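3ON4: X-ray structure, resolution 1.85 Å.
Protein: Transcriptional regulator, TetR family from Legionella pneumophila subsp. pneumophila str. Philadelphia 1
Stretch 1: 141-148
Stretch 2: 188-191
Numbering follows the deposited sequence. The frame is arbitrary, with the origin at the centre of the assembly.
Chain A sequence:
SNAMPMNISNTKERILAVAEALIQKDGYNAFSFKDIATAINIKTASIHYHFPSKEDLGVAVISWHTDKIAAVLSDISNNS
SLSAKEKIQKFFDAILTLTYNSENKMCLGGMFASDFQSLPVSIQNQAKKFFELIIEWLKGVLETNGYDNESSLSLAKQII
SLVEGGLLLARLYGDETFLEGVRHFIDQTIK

Stretch 1 (141-148) VLETNGYD
Stretch 2 (188-191) QTIK

Two helix ends meet here, the second at the chain's C-terminus. Stretch 1 is the end of a helix, and G146 is the first residue to leave helical phi/psi; its positive phi (95/-2) makes a Schellman motif, with N145 (-85/2) before it. A CB at G146 would jam against the carbonyl O of N145, so the turn itself calls for glycine. G146 N bonds to E143 O at 3.0 Å, while Y147 N reaches L142 O weakly at 3.3 Å. T144 (chi1 p) folds OG1 back onto V141 O, a very short 2.4 Å. Y147 (-65/141) and D148 (-70/164) then run extended, D148 capping a following helix. In stretch 2, helix persists through T189 and breaks at I190 (-90/141). For register, set the CA atoms of L142 and I190 8.5 Å apart and those of N145 and K191 7.5 Å apart.

The apolar pairing is buried and modest: L142 (m, t) and I190 (m, t) both start sideways, and L142 CD2 comes to 4.1 Å from I190 CD1, in van der Waals contact.

The aromatic pairing is larger. Y147 (chi1 m, chi2 -75°) also starts sideways but brings its ring end to stretch 2. K191, m then t through chi4, extends across one ring face, its CE over the ring and NZ 4.7 Å from the Y147 ring centroid, 14° off the normal. This is a cation-pi contact, with the ammonium charge facing the pi cloud. At the ring edge, Y147 OH lies 3.1 Å from T189 O.

Polar bridging falls to N145 (chi1 t, chi2 30°), whose CA-to-CB bond points toward stretch 2. N145 ND2 packs 3.7 Å from I190 CG2 and 3.6 Å from K191 CB. One water donates to both N145 OD1 (3.1 Å) and K191 O (2.8 Å), linking the amide to the terminal carboxylate. The contact buries 290 Å² in total.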

# COMPACT_ATOMS: atom_id res chain seq x y z
N VAL A 141 11.89 -19.98 5.90
CA VAL A 141 13.10 -19.51 6.59
C VAL A 141 12.86 -19.53 8.10
O VAL A 141 13.69 -20.00 8.88
CB VAL A 141 13.49 -18.07 6.11
CG1 VAL A 141 14.57 -17.50 6.99
CG2 VAL A 141 13.97 -18.09 4.65
N LEU A 142 11.69 -19.03 8.51
CA LEU A 142 11.33 -18.95 9.92
C LEU A 142 11.16 -20.31 10.57
O LEU A 142 11.48 -20.48 11.75
CB LEU A 142 10.07 -18.10 10.11
CG LEU A 142 10.18 -16.60 9.82
CD1 LEU A 142 8.78 -15.98 9.78
CD2 LEU A 142 11.05 -15.88 10.84
N GLU A 143 10.67 -21.28 9.81
CA GLU A 143 10.59 -22.67 10.30
C GLU A 143 11.97 -23.27 10.55
O GLU A 143 12.15 -24.02 11.52
CB GLU A 143 9.80 -23.55 9.34
CG GLU A 143 8.31 -23.27 9.38
CD GLU A 143 7.52 -24.02 8.32
OE1 GLU A 143 8.10 -24.38 7.27
OE2 GLU A 143 6.32 -24.26 8.56
N THR A 144 12.96 -22.90 9.72
CA THR A 144 14.35 -23.31 9.98
C THR A 144 14.91 -22.65 11.24
O THR A 144 15.88 -23.14 11.82
CB THR A 144 15.32 -23.00 8.81
OG1 THR A 144 15.50 -21.59 8.67
CG2 THR A 144 14.80 -23.63 7.50
N ASN A 145 14.31 -21.56 11.68
CA ASN A 145 14.70 -20.94 12.93
C ASN A 145 14.01 -21.56 14.15
O ASN A 145 14.22 -21.12 15.28
CB ASN A 145 14.43 -19.44 12.88
CG ASN A 145 15.34 -18.65 13.80
OD1 ASN A 145 16.48 -19.04 14.06
ND2 ASN A 145 14.83 -17.55 14.32
N GLY A 146 13.20 -22.59 13.93
CA GLY A 146 12.57 -23.33 15.03
C GLY A 146 11.17 -22.87 15.38
O GLY A 146 10.53 -23.46 16.25
N TYR A 147 10.67 -21.84 14.69
CA TYR A 147 9.29 -21.41 14.87
C TYR A 147 8.35 -22.52 14.38
O TYR A 147 8.62 -23.17 13.37
CB TYR A 147 9.01 -20.14 14.09
CG TYR A 147 9.58 -18.87 14.68
CD1 TYR A 147 8.99 -18.28 15.80
CD2 TYR A 147 10.68 -18.25 14.11
CE1 TYR A 147 9.50 -17.10 16.35
CE2 TYR A 147 11.20 -17.07 14.65
CZ TYR A 147 10.61 -16.50 15.76
OH TYR A 147 11.12 -15.35 16.29
N ASP A 148 7.26 -22.74 15.10
CA ASP A 148 6.24 -23.67 14.64
C ASP A 148 5.50 -23.12 13.41
O ASP A 148 5.62 -21.95 13.09
CB ASP A 148 5.30 -24.12 15.78
CG ASP A 148 4.38 -23.03 16.30
OD1 ASP A 148 4.08 -22.04 15.62
OD2 ASP A 148 3.89 -23.20 17.44
N GLN A 188 14.17 -7.05 16.55
CA GLN A 188 13.65 -7.25 17.91
C GLN A 188 12.78 -8.50 18.04
O GLN A 188 12.66 -9.06 19.14
CB GLN A 188 12.91 -6.00 18.41
CG GLN A 188 13.79 -4.73 18.51
CD GLN A 188 14.99 -4.89 19.44
OE1 GLN A 188 14.84 -5.20 20.62
NE2 GLN A 188 16.19 -4.67 18.90
N THR A 189 12.20 -8.97 16.94
CA THR A 189 11.23 -10.06 16.98
C THR A 189 11.84 -11.43 16.68
O THR A 189 11.45 -12.41 17.30
CB THR A 189 10.03 -9.82 16.02
OG1 THR A 189 9.50 -8.51 16.25
CG2 THR A 189 8.91 -10.86 16.24
N ILE A 190 12.81 -11.48 15.76
CA ILE A 190 13.42 -12.76 15.33
C ILE A 190 14.64 -13.15 16.16
O ILE A 190 15.47 -12.31 16.47
CB ILE A 190 13.85 -12.72 13.86
CG1 ILE A 190 12.64 -12.58 12.94
CG2 ILE A 190 14.65 -13.98 13.48
CD1 ILE A 190 13.02 -12.34 11.52
N LYS A 191 14.76 -14.45 16.46
CA LYS A 191 15.80 -15.02 17.33
C LYS A 191 17.20 -15.02 16.71
O LYS A 191 17.41 -15.50 15.59
CB LYS A 191 15.47 -16.48 17.70
CG LYS A 191 14.07 -16.75 18.26
CD LYS A 191 13.85 -18.26 18.51
CE LYS A 191 12.39 -18.59 18.82
NZ LYS A 191 12.08 -20.05 18.74
OXT LYS A 191 18.18 -14.60 17.35
O HOH W 1 18.42 -16.80 13.27